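Local coordinates for 3-oxoacyl-[acyl-carrier protein] synthase (Thermus thermophilus, PDB 1UB7) that probably catalyses the first condensation of bacterial fatty acid synthesis, joining an acetyl group from acetyl-CoA to two carbons supplied by malonyl-ACP, at residues L117-A120 / H121-E125; V221-T224 / A225-A229; N249-I252 / I253-A256; A268-V271 / D272-N276. All blocks are in the same frame, centred on the assembly; numbering follows the deposited sequence.

Contact 1 of 4, residues L117-A120 / H121-E125; sequences LAQA and HALVE
Leu123 closes over the preceding helical turn at Gln119, its CG lying 3.1 Å from Gln119 O. With CG beside its own backbone N (chi1 -66°), the leucine leans back along the helix, so that both methyl carbons are near the same carbonyl. The Gln119 amide comes in on the same side as its carbonyl: NE2 is 4.1 Å from Leu123 CG, the two chains crossing at a slant. Beneath them Leu123 N donates to Gln119 O at 3.0 Å, one of four successive i to i+4 bonds. Val124 does the same one residue on, CG2 3.3 Å from Ala120 O. Cutting Leu123 back to an alanine is likely to leave the Gln119 amide without its hydrocarbon neighbour and to open a gap against Val132 and Phe102.

The polar ends are fixed from outside. Gln119 OE1 is hydrogen-bonded to Tyr104 OH of the second subunit, while His121 ND1 pairs with Ser2 OG. CG of Glu125 covers one face of the His121 ring, 3.3 Å above its plane and offset toward the rim.

Helix 112-125, which follows the predicted active-site Cys110, touches strands of both sheets and carries a dimer contact: Ala120, Leu123 and Val124 rest on Val132 of strand 131-138, Ala118 meets Phe176 and Leu178 of strand 172-180, and Gln119 and Ala122 face the second subunit.

Contact 2 of 4, residues V221-T224 / A225-A229; sequences VMNT and ATLEA
Val221 and Ala225 are joined by the first of the backbone bonds that carry this piece of helix, Ala225 N to Val221 O at 2.9 Å. Leu227 N follows with a nearly straight bond to Asn223 O (N-H...O angle 170°), and Glu228 N with one of 2.8 Å to Thr224 O. These are ordinary alpha-helical i to i+4 links. The bond from Thr226 N to Met222 O is less certain, because the carbonyl oxygen is modelled too near the threonine hydroxyl.

Side chains one turn apart add van der Waals contacts. Asn223 and Leu227 run side by side in the same direction, with Asn223 OD1 3.7 Å from Leu227 CD1, so the amide oxygen rests against a methyl group. On the neighbouring flank Thr224 and Glu228 slant across one another, and the threonine methyl CG2 is 4.0 Å from Glu228 OE1. The methyl takes that place because it stands anti to the threonine's backbone N, while OG1 (chi1 -60°) sits beside that N and turns back to Arg220 O. Ala225 brings only CB, 3.4 Å from Val221 O.

Helix 211-233 packs along strands 300-307 and 311-318: Thr226 touches Leu302 and Val304, Val221 meets Phe306 and Trp312, and Ala225 and Ala229 both rest on Ala314. The Met222 side chain is about 6 Å from that of His246, predicted to be catalytic, which puts this flank near the active site; it lies against Ile252 and Ala256 of helix 250-258, whereas Leu227 packs on Pro237 and Leu260 in loops.

Contact 3 of 4, residues N249-I252 / I253-A256; sequences NLRI and IDAA
Leu250 O receives Asp254 N in a short bond of 2.6 Å, matched one residue on by Ala255 N to Arg251 O, also 2.6 Å. Both donors are tilted about 20° from their carbonyl planes. The turn opens at Asn249, the N-cap of helix 250-258: its OD1 accepts from Ile252 N at 2.7 Å, in the carbonyl plane, and its own carbonyl O receives Ile253 N.

Ile253 lays its longer branch over that first turn. CG1 is 3.1 Å from Asn249 O, and CD1 follows at 3.5 Å; the branch swings there because CG1 sits beside the isoleucine's own N (chi1 -60°). A serine at Ile253 is likely to strip the hydrocarbon cover from the Asn249 carbonyl and leave a gap beside Val267. Ile252 is buried, facing Phe215, Ala218 and Met222 of helix 211-233. On the outer flank the Arg251 guanidinium has Leu250 CG above one face, offset toward the rim, and Asp254 OD2 at its edge, 4.3 Å from NH1, beyond salt-bridge range. Asp254 OD1 instead forms a salt bridge with Arg257.

Residues 247-251 are predicted to bind ACP, and Arg251, which ends that region, is consistent with the arginine needed for the weak association with the carrier protein. Its NE and NH2 make weak bonds to Thr34 O and Val33 O, so the chemistry suggests a cationic side chain lightly steadied by backbone carbonyls, its charge perhaps slightly tempered by Asp254.

Contact 4 of 4, residues A268-V271 / D272-N276; sequences AVNV and DRYGN
Asn270 and Tyr274 meet on the compact side of a short helical turn. The asparagine carbonyl oxygen is gripped twice: Tyr274 N donates at 3.0 Å almost in line with the C=O, and Arg273 N at 2.8 Å from well above the carbonyl plane. The side chains of the pair cross at about a right angle, Asn270 ND2 standing at the edge of the phenol ring, 3.7 Å from CD2, with amide and ring planes 65° apart. The amide reaches the ring because CG is wedged between backbone N and carbonyl carbon (chi1 71°). Asp272 CG takes the same kind of position (chi1 54°), which folds OD1 back to 3.0 Å from Asn270 CA. Asn270 CB also touches Arg273 NH2 at 3.6 Å, and the guanidinium has Asn270 CA over one face.

Asn270 occupies the N-cap position of helix 271-274, although its side chain makes no capping bond. The turn ends at Gly275, whose positive phi takes the chain out of the helix while its N still donates to Val271 O. Asn276 comes next, a predicted active-site residue of this thiolase-like fold; its OD1 accepts from His246 NE2, itself predicted to be catalytic, and from Ser278 N.

Contacts are sparser at Val269 and the outer end of Arg273. Val269 CG1 lies 3.9 Å from Asp272 OD1, the two chains crossing at about a right angle. Arg273 NE is 3.9 Å from Asp272 OD2, a long ion pair in which no N-H points at the oxygen. Arg273 NH2 has a firmer partner in Glu288, whose carboxylate is also hydrogen-bonded to Tyr274 OH.

Overall arrangement
Along the chain the four contacts come in series, from helix 112-125 through helices 211-233 and 250-258 to helix 271-274. Contacts 2 and 3 have centres about 14 Å apart and touch where Met222 CE meets Ala256 CB at 3.5 Å. Contacts 3 and 4, centres about 12 Å apart, meet through Leu250 and Val269 and through Ile253 and Val271. Contact 1 stands apart at the subunit interface, its centre about 29 Å from that of contact 3, on the opposite side of the chain's centre. Contacts 2 to 4 thus form a continuous run from a sheet-packed helix through the predicted ACP-binding region to the predicted active-site Asn276.

Contact 1 of 4, residues L117-A120 / H121-E125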
loop_
_atom_site.group_PDB
_atom_site.type_symbol
_atom_site.label_atom_id
_atom_site.label_comp_id
_atom_site.label_asym_id
_atom_site.label_seq_id
_atom_site.Cartn_x
_atom_site.Cartn_y
_atom_site.Cartn_z
ATOM N N LEU A 117 -4.800 -4.481 -9.192
ATOM C CA LEU A 117 -4.823 -5.345 -10.364
ATOM C C LEU A 117 -3.696 -4.926 -11.290
ATOM O O LEU A 117 -2.998 -5.774 -11.851
ATOM C CB LEU A 117 -6.182 -5.259 -11.099
ATOM C CG LEU A 117 -7.422 -5.836 -10.385
ATOM C CD1 LEU A 117 -8.675 -5.573 -11.209
ATOM C CD2 LEU A 117 -7.245 -7.342 -10.162
ATOM N N ALA A 118 -3.517 -3.613 -11.437
ATOM C CA ALA A 118 -2.467 -3.087 -12.295
ATOM C C ALA A 118 -1.122 -3.491 -11.708
ATOM O O ALA A 118 -0.233 -3.970 -12.425
ATOM C CB ALA A 118 -2.573 -1.574 -12.391
ATOM N N GLN A 119 -0.971 -3.317 -10.400
ATOM C CA GLN A 119 0.282 -3.699 -9.750
ATOM C C GLN A 119 0.544 -5.202 -9.875
ATOM O O GLN A 119 1.691 -5.634 -10.059
ATOM C CB GLN A 119 0.267 -3.300 -8.272
ATOM C CG GLN A 119 1.007 -2.004 -7.981
ATOM C CD GLN A 119 2.526 -2.095 -8.205
ATOM O OE1 GLN A 119 3.200 -1.072 -8.220
ATOM N NE2 GLN A 119 3.063 -3.317 -8.365
ATOM N N ALA A 120 -0.522 -5.991 -9.771
ATOM C CA ALA A 120 -0.409 -7.435 -9.881
ATOM C C ALA A 120 0.046 -7.779 -11.284
ATOM O O ALA A 120 0.944 -8.609 -11.477
ATOM C CB ALA A 120 -1.719 -8.077 -9.594
ATOM N N HIS A 121 -0.572 -7.121 -12.257
ATOM C CA HIS A 121 -0.233 -7.306 -13.662
ATOM C C HIS A 121 1.278 -7.069 -13.869
ATOM O O HIS A 121 1.979 -7.910 -14.452
ATOM C CB HIS A 121 -1.040 -6.321 -14.514
ATOM C CG HIS A 121 -0.596 -6.248 -15.946
ATOM N ND1 HIS A 121 -0.870 -7.240 -16.867
ATOM C CD2 HIS A 121 0.119 -5.308 -16.612
ATOM C CE1 HIS A 121 -0.342 -6.914 -18.035
ATOM N NE2 HIS A 121 0.265 -5.747 -17.907
ATOM N N ALA A 122 1.770 -5.927 -13.387
ATOM C CA ALA A 122 3.180 -5.565 -13.524
ATOM C C ALA A 122 4.080 -6.625 -12.907
ATOM O O ALA A 122 5.074 -7.035 -13.514
ATOM C CB ALA A 122 3.433 -4.237 -12.874
ATOM N N LEU A 123 3.731 -7.062 -11.700
ATOM C CA LEU A 123 4.486 -8.103 -11.012
ATOM C C LEU A 123 4.576 -9.387 -11.845
ATOM O O LEU A 123 5.654 -9.964 -11.995
ATOM C CB LEU A 123 3.839 -8.438 -9.665
ATOM C CG LEU A 123 3.826 -7.371 -8.575
ATOM C CD1 LEU A 123 3.180 -7.953 -7.294
ATOM C CD2 LEU A 123 5.262 -6.903 -8.290
ATOM N N VAL A 124 3.442 -9.847 -12.369
ATOM C CA VAL A 124 3.428 -11.062 -13.186
ATOM C C VAL A 124 4.235 -10.867 -14.485
ATOM O O VAL A 124 5.048 -11.714 -14.857
ATOM C CB VAL A 124 1.988 -11.472 -13.558
ATOM C CG1 VAL A 124 2.015 -12.663 -14.517
ATOM C CG2 VAL A 124 1.203 -11.815 -12.305
ATOM N N GLU A 125 3.999 -9.744 -15.159
ATOM C CA GLU A 125 4.675 -9.428 -16.398
ATOM C C GLU A 125 6.176 -9.213 -16.248
ATOM O O GLU A 125 6.932 -9.560 -17.159
ATOM C CB GLU A 125 4.042 -8.194 -17.048
ATOM C CG GLU A 125 2.596 -8.397 -17.501
ATOM C CD GLU A 125 2.453 -9.556 -18.474
ATOM O OE1 GLU A 125 3.233 -9.594 -19.446
ATOM O OE2 GLU A 125 1.570 -10.422 -18.268
#

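Contact 2 of 4, residues V221-T224 / A225-A229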
loop_
_atom_site.group_PDB
_atom_site.type_symbol
_atom_site.label_atom_id
_atom_site.label_comp_id
_atom_site.label_asym_id
_atom_site.label_seq_id
_atom_site.Cartn_x
_atom_site.Cartn_y
_atom_site.Cartn_z
ATOM N N VAL A 221 -14.640 12.048 -14.370
ATOM C CA VAL A 221 -13.523 11.122 -14.364
ATOM C C VAL A 221 -13.968 9.766 -14.916
ATOM O O VAL A 221 -13.408 9.275 -15.902
ATOM C CB VAL A 221 -12.915 10.985 -12.928
ATOM C CG1 VAL A 221 -13.249 9.632 -12.302
ATOM C CG2 VAL A 221 -11.412 11.191 -12.993
ATOM N N MET A 222 -14.993 9.178 -14.305
ATOM C CA MET A 222 -15.488 7.879 -14.745
ATOM C C MET A 222 -15.605 7.816 -16.260
ATOM O O MET A 222 -15.224 6.827 -16.886
ATOM C CB MET A 222 -16.850 7.582 -14.122
ATOM C CG MET A 222 -16.783 6.843 -12.805
ATOM S SD MET A 222 -18.418 6.565 -12.115
ATOM C CE MET A 222 -19.130 5.406 -13.332
ATOM N N ASN A 223 -16.118 8.892 -16.846
ATOM C CA ASN A 223 -16.303 8.943 -18.281
ATOM C C ASN A 223 -15.013 9.020 -19.102
ATOM O O ASN A 223 -14.821 8.227 -20.033
ATOM C CB ASN A 223 -17.228 10.104 -18.630
ATOM C CG ASN A 223 -17.951 9.881 -19.934
ATOM O OD1 ASN A 223 -17.410 10.135 -21.013
ATOM N ND2 ASN A 223 -19.176 9.371 -19.845
ATOM N N THR A 224 -14.136 9.966 -18.764
ATOM C CA THR A 224 -12.862 10.134 -19.482
ATOM C C THR A 224 -12.039 8.851 -19.419
ATOM O O THR A 224 -11.630 8.295 -20.447
ATOM C CB THR A 224 -12.004 11.276 -18.867
ATOM O OG1 THR A 224 -12.729 12.509 -18.928
ATOM C CG2 THR A 224 -10.680 11.433 -19.627
ATOM N N ALA A 225 -11.809 8.395 -18.192
ATOM C CA ALA A 225 -11.039 7.185 -17.928
ATOM C C ALA A 225 -11.543 6.021 -18.756
ATOM O O ALA A 225 -10.767 5.351 -19.448
ATOM C CB ALA A 225 -11.119 6.834 -16.446
ATOM N N THR A 226 -12.851 5.794 -18.681
ATOM C CA THR A 226 -13.484 4.704 -19.405
ATOM C C THR A 226 -13.144 4.738 -20.883
ATOM O O THR A 226 -12.696 3.735 -21.450
ATOM C CB THR A 226 -15.007 4.754 -19.257
ATOM O OG1 THR A 226 -15.356 4.802 -17.867
ATOM C CG2 THR A 226 -15.633 3.517 -19.887
ATOM N N LEU A 227 -13.351 5.891 -21.511
ATOM C CA LEU A 227 -13.059 6.008 -22.936
ATOM C C LEU A 227 -11.567 5.855 -23.212
ATOM O O LEU A 227 -11.166 5.185 -24.175
ATOM C CB LEU A 227 -13.570 7.345 -23.474
ATOM C CG LEU A 227 -15.097 7.373 -23.590
ATOM C CD1 LEU A 227 -15.605 8.771 -23.920
ATOM C CD2 LEU A 227 -15.517 6.372 -24.654
ATOM N N GLU A 228 -10.757 6.467 -22.348
ATOM C CA GLU A 228 -9.306 6.417 -22.466
ATOM C C GLU A 228 -8.857 4.961 -22.410
ATOM O O GLU A 228 -8.056 4.503 -23.232
ATOM C CB GLU A 228 -8.682 7.202 -21.319
ATOM C CG GLU A 228 -7.264 7.654 -21.561
ATOM C CD GLU A 228 -6.684 8.351 -20.347
ATOM O OE1 GLU A 228 -7.447 9.060 -19.650
ATOM O OE2 GLU A 228 -5.469 8.194 -20.097
ATOM N N ALA A 229 -9.389 4.233 -21.437
ATOM C CA ALA A 229 -9.060 2.825 -21.279
ATOM C C ALA A 229 -9.515 2.023 -22.493
ATOM O O ALA A 229 -8.727 1.280 -23.094
ATOM C CB ALA A 229 -9.707 2.279 -20.031
#

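Contact 3 of 4, residues N249-I252 / I253-A256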
loop_
_atom_site.group_PDB
_atom_site.type_symbol
_atom_site.label_atom_id
_atom_site.label_comp_id
_atom_site.label_asym_id
_atom_site.label_seq_id
_atom_site.Cartn_x
_atom_site.Cartn_y
_atom_site.Cartn_z
ATOM N N ASN A 249 -22.783 5.334 -6.048
ATOM C CA ASN A 249 -24.067 6.004 -6.173
ATOM C C ASN A 249 -24.724 5.719 -7.527
ATOM O O ASN A 249 -24.099 5.853 -8.584
ATOM C CB ASN A 249 -23.862 7.511 -5.978
ATOM C CG ASN A 249 -25.106 8.314 -6.275
ATOM O OD1 ASN A 249 -25.447 8.554 -7.435
ATOM N ND2 ASN A 249 -25.800 8.731 -5.222
ATOM N N LEU A 250 -25.993 5.330 -7.484
ATOM C CA LEU A 250 -26.739 5.011 -8.695
ATOM C C LEU A 250 -26.852 6.208 -9.649
ATOM O O LEU A 250 -26.723 6.048 -10.862
ATOM C CB LEU A 250 -28.132 4.488 -8.321
ATOM C CG LEU A 250 -29.013 3.909 -9.432
ATOM C CD1 LEU A 250 -28.344 2.707 -10.090
ATOM C CD2 LEU A 250 -30.342 3.502 -8.827
ATOM N N ARG A 251 -27.080 7.403 -9.109
ATOM C CA ARG A 251 -27.195 8.594 -9.950
ATOM C C ARG A 251 -25.904 8.763 -10.738
ATOM O O ARG A 251 -25.930 9.045 -11.940
ATOM C CB ARG A 251 -27.442 9.847 -9.096
ATOM C CG ARG A 251 -28.599 9.718 -8.107
ATOM C CD ARG A 251 -29.868 9.241 -8.798
ATOM N NE ARG A 251 -30.596 8.276 -7.977
ATOM C CZ ARG A 251 -31.410 7.345 -8.468
ATOM N NH1 ARG A 251 -31.601 7.256 -9.778
ATOM N NH2 ARG A 251 -32.017 6.492 -7.650
ATOM N N ILE A 252 -24.783 8.577 -10.045
ATOM C CA ILE A 252 -23.455 8.707 -10.634
ATOM C C ILE A 252 -23.231 7.661 -11.726
ATOM O O ILE A 252 -22.704 7.964 -12.800
ATOM C CB ILE A 252 -22.355 8.576 -9.540
ATOM C CG1 ILE A 252 -22.548 9.673 -8.480
ATOM C CG2 ILE A 252 -20.959 8.651 -10.174
ATOM C CD1 ILE A 252 -21.458 9.753 -7.429
ATOM N N ILE A 253 -23.641 6.429 -11.447
ATOM C CA ILE A 253 -23.499 5.335 -12.404
ATOM C C ILE A 253 -24.403 5.643 -13.588
ATOM O O ILE A 253 -24.026 5.489 -14.750
ATOM C CB ILE A 253 -23.936 3.984 -11.769
ATOM C CG1 ILE A 253 -23.064 3.696 -10.538
ATOM C CG2 ILE A 253 -23.849 2.852 -12.804
ATOM C CD1 ILE A 253 -23.593 2.596 -9.616
ATOM N N ASP A 254 -25.613 6.079 -13.256
ATOM C CA ASP A 254 -26.643 6.437 -14.223
ATOM C C ASP A 254 -26.078 7.526 -15.125
ATOM O O ASP A 254 -25.927 7.343 -16.341
ATOM C CB ASP A 254 -27.860 6.962 -13.455
ATOM C CG ASP A 254 -29.099 7.054 -14.304
ATOM O OD1 ASP A 254 -29.094 6.502 -15.427
ATOM O OD2 ASP A 254 -30.079 7.669 -13.825
ATOM N N ALA A 255 -25.750 8.650 -14.489
ATOM C CA ALA A 255 -25.195 9.814 -15.156
ATOM C C ALA A 255 -24.009 9.478 -16.056
ATOM O O ALA A 255 -23.845 10.073 -17.122
ATOM C CB ALA A 255 -24.787 10.836 -14.116
ATOM N N ALA A 256 -23.184 8.523 -15.632
ATOM C CA ALA A 256 -22.007 8.132 -16.406
ATOM C C ALA A 256 -22.338 7.200 -17.570
ATOM O O ALA A 256 -21.636 7.192 -18.587
ATOM C CB ALA A 256 -20.973 7.477 -15.486
#

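Contact 4 of 4, residues A268-V271 / D272-N276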
loop_
_atom_site.group_PDB
_atom_site.type_symbol
_atom_site.label_atom_id
_atom_site.label_comp_id
_atom_site.label_asym_id
_atom_site.label_seq_id
_atom_site.Cartn_x
_atom_site.Cartn_y
_atom_site.Cartn_z
ATOM N N ALA A 268 -23.133 -3.085 -14.697
ATOM C CA ALA A 268 -23.314 -3.873 -13.482
ATOM C C ALA A 268 -23.742 -3.028 -12.291
ATOM O O ALA A 268 -23.158 -1.988 -12.017
ATOM C CB ALA A 268 -22.027 -4.609 -13.152
ATOM N N VAL A 269 -24.755 -3.486 -11.571
ATOM C CA VAL A 269 -25.235 -2.750 -10.400
ATOM C C VAL A 269 -25.542 -3.666 -9.230
ATOM O O VAL A 269 -25.998 -4.792 -9.410
ATOM C CB VAL A 269 -26.544 -1.954 -10.701
ATOM C CG1 VAL A 269 -26.854 -1.007 -9.544
ATOM C CG2 VAL A 269 -26.413 -1.175 -12.010
ATOM N N ASN A 270 -25.282 -3.176 -8.028
ATOM C CA ASN A 270 -25.577 -3.922 -6.821
ATOM C C ASN A 270 -25.484 -2.975 -5.636
ATOM O O ASN A 270 -25.701 -3.371 -4.496
ATOM C CB ASN A 270 -24.647 -5.156 -6.675
ATOM C CG ASN A 270 -23.189 -4.810 -6.332
ATOM O OD1 ASN A 270 -22.273 -5.520 -6.753
ATOM N ND2 ASN A 270 -22.972 -3.755 -5.546
ATOM N N VAL A 271 -25.177 -1.707 -5.924
ATOM C CA VAL A 271 -25.069 -0.689 -4.878
ATOM C C VAL A 271 -26.377 -0.618 -4.099
ATOM O O VAL A 271 -26.413 -0.139 -2.965
ATOM C CB VAL A 271 -24.751 0.726 -5.460
ATOM C CG1 VAL A 271 -25.850 1.190 -6.408
ATOM C CG2 VAL A 271 -24.612 1.721 -4.334
ATOM N N ASP A 272 -27.442 -1.109 -4.726
ATOM C CA ASP A 272 -28.770 -1.135 -4.130
ATOM C C ASP A 272 -28.866 -2.147 -2.991
ATOM O O ASP A 272 -29.607 -1.944 -2.024
ATOM C CB ASP A 272 -29.810 -1.463 -5.208
ATOM C CG ASP A 272 -29.490 -2.745 -5.971
ATOM O OD1 ASP A 272 -28.359 -2.871 -6.485
ATOM O OD2 ASP A 272 -30.372 -3.625 -6.073
ATOM N N ARG A 273 -28.098 -3.229 -3.099
ATOM C CA ARG A 273 -28.113 -4.287 -2.095
ATOM C C ARG A 273 -26.932 -4.304 -1.124
ATOM O O ARG A 273 -27.029 -4.881 -0.036
ATOM C CB ARG A 273 -28.229 -5.656 -2.791
ATOM C CG ARG A 273 -29.620 -5.947 -3.317
ATOM C CD ARG A 273 -29.730 -7.274 -4.049
ATOM N NE ARG A 273 -29.091 -7.239 -5.364
ATOM C CZ ARG A 273 -27.845 -7.641 -5.604
ATOM N NH1 ARG A 273 -27.096 -8.117 -4.617
ATOM N NH2 ARG A 273 -27.348 -7.566 -6.829
ATOM N N TYR A 274 -25.823 -3.671 -1.493
ATOM C CA TYR A 274 -24.663 -3.682 -0.603
ATOM C C TYR A 274 -24.103 -2.313 -0.222
ATOM O O TYR A 274 -23.199 -2.218 0.619
ATOM C CB TYR A 274 -23.524 -4.493 -1.225
ATOM C CG TYR A 274 -23.862 -5.890 -1.678
ATOM C CD1 TYR A 274 -24.520 -6.790 -0.841
ATOM C CD2 TYR A 274 -23.426 -6.343 -2.921
ATOM C CE1 TYR A 274 -24.725 -8.117 -1.235
ATOM C CE2 TYR A 274 -23.619 -7.655 -3.322
ATOM C CZ TYR A 274 -24.264 -8.540 -2.481
ATOM O OH TYR A 274 -24.424 -9.843 -2.910
ATOM N N GLY A 275 -24.620 -1.255 -0.837
ATOM C CA GLY A 275 -24.113 0.071 -0.536
ATOM C C GLY A 275 -22.736 0.235 -1.156
ATOM O O GLY A 275 -22.357 -0.517 -2.069
ATOM N N ASN A 276 -21.979 1.212 -0.670
ATOM C CA ASN A 276 -20.635 1.460 -1.188
ATOM C C ASN A 276 -19.634 0.626 -0.391
ATOM O O ASN A 276 -19.296 0.972 0.735
ATOM C CB ASN A 276 -20.282 2.950 -1.049
ATOM C CG ASN A 276 -19.000 3.333 -1.792
ATOM O OD1 ASN A 276 -18.024 2.582 -1.821
ATOM N ND2 ASN A 276 -18.996 4.523 -2.376
#